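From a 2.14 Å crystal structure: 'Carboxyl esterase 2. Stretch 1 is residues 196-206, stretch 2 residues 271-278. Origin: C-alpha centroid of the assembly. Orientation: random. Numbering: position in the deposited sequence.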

ATOM      1  N   SER A 196     -18.068   4.821   8.815  1.00 34.80           N
ATOM      2  CA  SER A 196     -18.177   3.806   7.769  1.00 34.18           C
ATOM      3  C   SER A 196     -18.399   2.433   8.397  1.00 32.43           C
ATOM      4  O   SER A 196     -19.344   1.718   8.053  1.00 34.14           O
ATOM      5  CB  SER A 196     -16.923   3.802   6.877  1.00 35.56           C
ATOM      6  OG  SER A 196     -17.090   2.940   5.753  1.00 35.72           O
ATOM      7  N   SER A 197     -17.544   2.081   9.347  1.00 34.53           N
ATOM      8  CA  SER A 197     -17.642   0.774   9.985  1.00 36.77           C
ATOM      9  C   SER A 197     -18.894   0.693  10.860  1.00 38.51           C
ATOM     10  O   SER A 197     -19.454  -0.390  11.036  1.00 36.14           O
ATOM     11  CB  SER A 197     -16.395   0.482  10.818  1.00 33.11           C
ATOM     12  OG  SER A 197     -16.201   1.516  11.758  1.00 40.83           O
ATOM     13  N   SER A 198     -19.341   1.836  11.395  1.00 36.83           N
ATOM     14  CA  SER A 198     -20.589   1.868  12.159  1.00 33.97           C
ATOM     15  C   SER A 198     -21.797   1.552  11.299  1.00 33.16           C
ATOM     16  O   SER A 198     -22.657   0.759  11.695  1.00 37.07           O
ATOM     17  CB  SER A 198     -20.782   3.228  12.833  1.00 39.32           C
ATOM     18  OG  SER A 198     -21.966   3.239  13.613  1.00 35.31           O
ATOM     19  N   VAL A 199     -21.851   2.164  10.118  1.00 31.14           N
ATOM     20  CA  VAL A 199     -22.941   1.940   9.177  1.00 32.34           C
ATOM     21  C   VAL A 199     -22.929   0.498   8.645  1.00 38.64           C
ATOM     22  O   VAL A 199     -23.992  -0.120   8.437  1.00 36.86           O
ATOM     23  CB  VAL A 199     -22.868   2.953   8.012  1.00 35.31           C
ATOM     24  CG1 VAL A 199     -23.846   2.586   6.906  1.00 34.03           C
ATOM     25  CG2 VAL A 199     -23.160   4.377   8.536  1.00 33.98           C
ATOM     26  N   SER A 200     -21.730  -0.039   8.421  1.00 36.85           N
ATOM     27  CA  SER A 200     -21.606  -1.457   8.070  1.00 37.47           C
ATOM     28  C   SER A 200     -22.238  -2.326   9.169  1.00 37.43           C
ATOM     29  O   SER A 200     -23.046  -3.204   8.887  1.00 41.36           O
ATOM     30  CB  SER A 200     -20.133  -1.847   7.856  1.00 36.47           C
ATOM     31  OG  SER A 200     -19.612  -1.314   6.636  1.00 36.61           O
ATOM     32  N   LEU A 201     -21.870  -2.065  10.419  1.00 35.34           N
ATOM     33  CA  LEU A 201     -22.370  -2.830  11.553  1.00 38.26           C
ATOM     34  C   LEU A 201     -23.893  -2.705  11.694  1.00 40.18           C
ATOM     35  O   LEU A 201     -24.581  -3.690  11.941  1.00 43.04           O
ATOM     36  CB  LEU A 201     -21.666  -2.385  12.840  1.00 37.16           C
ATOM     37  CG  LEU A 201     -22.107  -3.046  14.148  1.00 39.96           C
ATOM     38  CD1 LEU A 201     -21.879  -4.541  14.089  1.00 44.13           C
ATOM     39  CD2 LEU A 201     -21.357  -2.435  15.321  1.00 40.94           C
ATOM     40  N   LEU A 202     -24.415  -1.495  11.513  1.00 37.87           N
ATOM     41  CA  LEU A 202     -25.852  -1.267  11.582  1.00 38.53           C
ATOM     42  C   LEU A 202     -26.560  -2.021  10.447  1.00 39.50           C
ATOM     43  O   LEU A 202     -27.675  -2.513  10.620  1.00 39.65           O
ATOM     44  CB  LEU A 202     -26.166   0.246  11.532  1.00 36.08           C
ATOM     45  CG  LEU A 202     -25.804   1.115  12.753  1.00 34.97           C
ATOM     46  CD1 LEU A 202     -25.932   2.617  12.466  1.00 35.13           C
ATOM     47  CD2 LEU A 202     -26.649   0.740  13.982  1.00 36.99           C
ATOM     48  N   SER A 203     -25.933  -2.100   9.278  1.00 40.73           N
ATOM     49  CA  SER A 203     -26.521  -2.861   8.174  1.00 40.82           C
ATOM     50  C   SER A 203     -26.626  -4.346   8.534  1.00 42.16           C
ATOM     51  O   SER A 203     -27.609  -5.015   8.201  1.00 43.45           O
ATOM     52  CB  SER A 203     -25.704  -2.691   6.901  1.00 38.56           C
ATOM     53  OG  SER A 203     -25.566  -1.325   6.585  1.00 42.06           O
ATOM     54  N   ILE A 204     -25.605  -4.852   9.222  1.00 41.23           N
ATOM     55  CA  ILE A 204     -25.589  -6.245   9.650  1.00 43.08           C
ATOM     56  C   ILE A 204     -26.700  -6.485  10.679  1.00 43.29           C
ATOM     57  O   ILE A 204     -27.504  -7.396  10.523  1.00 42.54           O
ATOM     58  CB  ILE A 204     -24.211  -6.624  10.214  1.00 42.31           C
ATOM     59  CG1 ILE A 204     -23.209  -6.743   9.057  1.00 45.07           C
ATOM     60  CG2 ILE A 204     -24.287  -7.931  10.990  1.00 42.81           C
ATOM     61  CD1 ILE A 204     -21.761  -6.602   9.457  1.00 40.03           C
ATOM     62  N   LYS A 205     -26.784  -5.620  11.687  1.00 45.32           N
ATOM     63  CA  LYS A 205     -27.850  -5.703  12.692  1.00 44.65           C
ATOM     64  C   LYS A 205     -29.272  -5.615  12.139  1.00 45.03           C
ATOM     65  O   LYS A 205     -30.189  -6.232  12.693  1.00 48.81           O
ATOM     66  CB  LYS A 205     -27.676  -4.600  13.735  1.00 43.25           C
ATOM     67  CG  LYS A 205     -26.468  -4.794  14.612  1.00 46.11           C
ATOM     68  CD  LYS A 205     -26.302  -3.659  15.624  1.00 47.92           C
ATOM     69  CE  LYS A 205     -25.158  -3.992  16.554  1.00 49.28           C
ATOM     70  NZ  LYS A 205     -25.431  -3.705  17.984  1.00 50.51           N
ATOM     71  N   ARG A 206     -29.472  -4.841  11.075  1.00 39.55           N
ATOM     72  CA  ARG A 206     -30.820  -4.573  10.586  1.00 39.79           C
ATOM     73  C   ARG A 206     -31.119  -5.336   9.304  1.00 43.26           C
ATOM     74  O   ARG A 206     -32.210  -5.232   8.747  1.00 44.38           O
ATOM     75  CB  ARG A 206     -30.993  -3.058  10.379  1.00 41.80           C
ATOM     76  CG  ARG A 206     -30.852  -2.259  11.696  1.00 40.35           C
ATOM     77  CD  ARG A 206     -30.662  -0.751  11.494  1.00 39.07           C
ATOM     78  NE  ARG A 206     -30.499  -0.074  12.779  1.00 41.54           N
ATOM     79  CZ  ARG A 206     -30.222   1.218  12.941  1.00 40.04           C
ATOM     80  NH1 ARG A 206     -30.050   2.008  11.886  1.00 41.75           N
ATOM     81  NH2 ARG A 206     -30.107   1.716  14.166  1.00 39.47           N
ATOM     82  N   GLU A 271     -19.492 -12.457  15.993  1.00 50.02           N
ATOM     83  CA  GLU A 271     -20.559 -12.883  15.100  1.00 52.72           C
ATOM     84  C   GLU A 271     -20.947 -11.785  14.103  1.00 49.71           C
ATOM     85  O   GLU A 271     -21.220 -12.062  12.934  1.00 50.05           O
ATOM     86  CB  GLU A 271     -21.783 -13.311  15.914  1.00 56.16           C
ATOM     87  CG  GLU A 271     -22.997 -13.684  15.060  1.00 62.26           C
ATOM     88  CD  GLU A 271     -24.253 -13.940  15.891  1.00 75.24           C
ATOM     89  OE1 GLU A 271     -24.129 -14.532  16.990  1.00 81.11           O
ATOM     90  OE2 GLU A 271     -25.361 -13.564  15.436  1.00 71.03           O
ATOM     91  N   ASP A 272     -20.976 -10.539  14.565  1.00 48.29           N
ATOM     92  CA  ASP A 272     -21.289  -9.411  13.676  1.00 50.39           C
ATOM     93  C   ASP A 272     -20.127  -9.085  12.735  1.00 43.12           C
ATOM     94  O   ASP A 272     -20.324  -8.950  11.533  1.00 44.29           O
ATOM     95  CB  ASP A 272     -21.646  -8.165  14.486  1.00 48.32           C
ATOM     96  CG  ASP A 272     -22.993  -8.281  15.172  1.00 52.43           C
ATOM     97  OD1 ASP A 272     -23.848  -9.080  14.712  1.00 53.84           O
ATOM     98  OD2 ASP A 272     -23.187  -7.563  16.177  1.00 49.76           O
ATOM     99  N   LEU A 273     -18.921  -8.966  13.291  1.00 43.43           N
ATOM    100  CA  LEU A 273     -17.751  -8.576  12.511  1.00 46.35           C
ATOM    101  C   LEU A 273     -17.427  -9.574  11.412  1.00 46.40           C
ATOM    102  O   LEU A 273     -16.955  -9.190  10.339  1.00 44.97           O
ATOM    103  CB  LEU A 273     -16.535  -8.418  13.412  1.00 44.98           C
ATOM    104  CG  LEU A 273     -16.458  -7.135  14.225  1.00 48.22           C
ATOM    105  CD1 LEU A 273     -15.067  -6.995  14.802  1.00 45.45           C
ATOM    106  CD2 LEU A 273     -16.814  -5.930  13.359  1.00 44.90           C
ATOM    107  N   ALA A 274     -17.719 -10.850  11.665  1.00 44.71           N
ATOM    108  CA  ALA A 274     -17.482 -11.910  10.685  1.00 45.30           C
ATOM    109  C   ALA A 274     -18.312 -11.684   9.426  1.00 44.46           C
ATOM    110  O   ALA A 274     -18.033 -12.265   8.379  1.00 42.29           O
ATOM    111  CB  ALA A 274     -17.789 -13.285  11.292  1.00 42.32           C
ATOM    112  N   LYS A 275     -19.323 -10.821   9.532  1.00 45.50           N
ATOM    113  CA  LYS A 275     -20.192 -10.510   8.398  1.00 42.70           C
ATOM    114  C   LYS A 275     -19.808  -9.211   7.689  1.00 41.67           C
ATOM    115  O   LYS A 275     -20.518  -8.769   6.780  1.00 40.12           O
ATOM    116  CB  LYS A 275     -21.652 -10.425   8.848  1.00 45.94           C
ATOM    117  CG  LYS A 275     -22.211 -11.741   9.400  1.00 50.54           C
ATOM    118  CD  LYS A 275     -23.688 -11.646   9.720  1.00 46.02           C
ATOM    119  CE  LYS A 275     -24.161 -12.883  10.480  1.00 58.11           C
ATOM    120  NZ  LYS A 275     -25.466 -12.670  11.183  1.00 58.59           N
ATOM    121  N   PHE A 276     -18.687  -8.608   8.078  1.00 40.89           N
ATOM    122  CA  PHE A 276     -18.262  -7.361   7.426  1.00 42.17           C
ATOM    123  C   PHE A 276     -17.945  -7.565   5.952  1.00 42.56           C
ATOM    124  O   PHE A 276     -17.602  -8.665   5.535  1.00 39.44           O
ATOM    125  CB  PHE A 276     -17.039  -6.751   8.131  1.00 42.54           C
ATOM    126  CG  PHE A 276     -17.369  -5.565   8.996  1.00 41.30           C
ATOM    127  CD1 PHE A 276     -18.450  -5.588   9.856  1.00 43.07           C
ATOM    128  CD2 PHE A 276     -16.615  -4.411   8.911  1.00 39.22           C
ATOM    129  CE1 PHE A 276     -18.755  -4.483  10.643  1.00 44.90           C
ATOM    130  CE2 PHE A 276     -16.919  -3.294   9.688  1.00 41.42           C
ATOM    131  CZ  PHE A 276     -17.980  -3.333  10.553  1.00 38.28           C
ATOM    132  N   PRO A 277     -18.090  -6.502   5.152  1.00 42.86           N
ATOM    133  CA  PRO A 277     -17.735  -6.595   3.740  1.00 40.20           C
ATOM    134  C   PRO A 277     -16.224  -6.682   3.609  1.00 41.86           C
ATOM    135  O   PRO A 277     -15.529  -6.346   4.569  1.00 40.33           O
ATOM    136  CB  PRO A 277     -18.272  -5.282   3.159  1.00 41.91           C
ATOM    137  CG  PRO A 277     -18.163  -4.324   4.302  1.00 37.12           C
ATOM    138  CD  PRO A 277     -18.497  -5.134   5.528  1.00 40.20           C
ATOM    139  N   GLU A 278     -15.705  -7.130   2.471  1.00 41.05           N
ATOM    140  CA  GLU A 278     -14.264  -7.114   2.326  1.00 42.62           C
ATOM    141  C   GLU A 278     -13.759  -5.677   2.439  1.00 38.30           C
ATOM    142  O   GLU A 278     -14.345  -4.730   1.899  1.00 37.25           O
ATOM    143  CB  GLU A 278     -13.792  -7.818   1.056  1.00 44.63           C
ATOM    144  CG  GLU A 278     -13.849  -7.105  -0.234  1.00 49.00           C
ATOM    145  CD  GLU A 278     -12.981  -7.828  -1.263  1.00 54.39           C
ATOM    146  OE1 GLU A 278     -11.940  -8.393  -0.862  1.00 58.83           O
ATOM    147  OE2 GLU A 278     -13.346  -7.855  -2.453  1.00 51.84           O
TER

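The contact is a small, largely apolar packing of one helical face against a segment that passes from helix through a type I turn, with no hydrogen bond crossing between the two stretches. Together they bury 396 Å², most of it around Ile204, Phe276 and Asp272.

Residues 196–206 are helical, and Ser197, Ser200, Leu201 and Ile204, at positions i, i+3, i+4 and i+7, line the side that meets stretch 2. Helix hydrogen bonds such as Leu201 N to Ser197 O, 3.0 Å, stay within stretch 1. In stretch 2, a type I turn from Leu273 to Phe276, closed by Phe276 N to Leu273 O at 2.9 Å, brings the aromatic ring to the helix. Although the CA-to-CB bond of Phe276 points sideways, the ring reaches across. Ser200 CB lies over one face of the Phe276 ring, 4.1 Å from its centroid and 22° off its normal, a CH-pi contact. The small serine suits this spot: Ser200 CB sits 3.8 Å from Phe276 CZ, while its hydroxyl is hydrogen-bonded elsewhere in the structure. Ser197 is similarly compact, and Ser197 O comes within 3.3 Å of Phe276 CZ.

Ile204 points toward stretch 2 and is its most extensively covered partner. With chi1 m and chi2 t, Ile204 places its CD1 3.5 Å from Phe276 CD1, 3.4 Å from Asp272 O and 3.7 Å from Lys275 O. A beta-branched aliphatic chain, with no polar group to satisfy, can thus pack against both ring and backbone. Leu201 adds apolar bulk, Leu201 CD1 lying 3.7 Å from Asp272 CB.

The carboxylate of Asp272 touches apolar groups too, with Asp272 OD1 3.9 Å from Ile204 CG2; the residue is partly exposed, which suits a charge. Lys205 CE is 4.1 Å from Asp272 OD2, but Lys205 NZ bonds elsewhere.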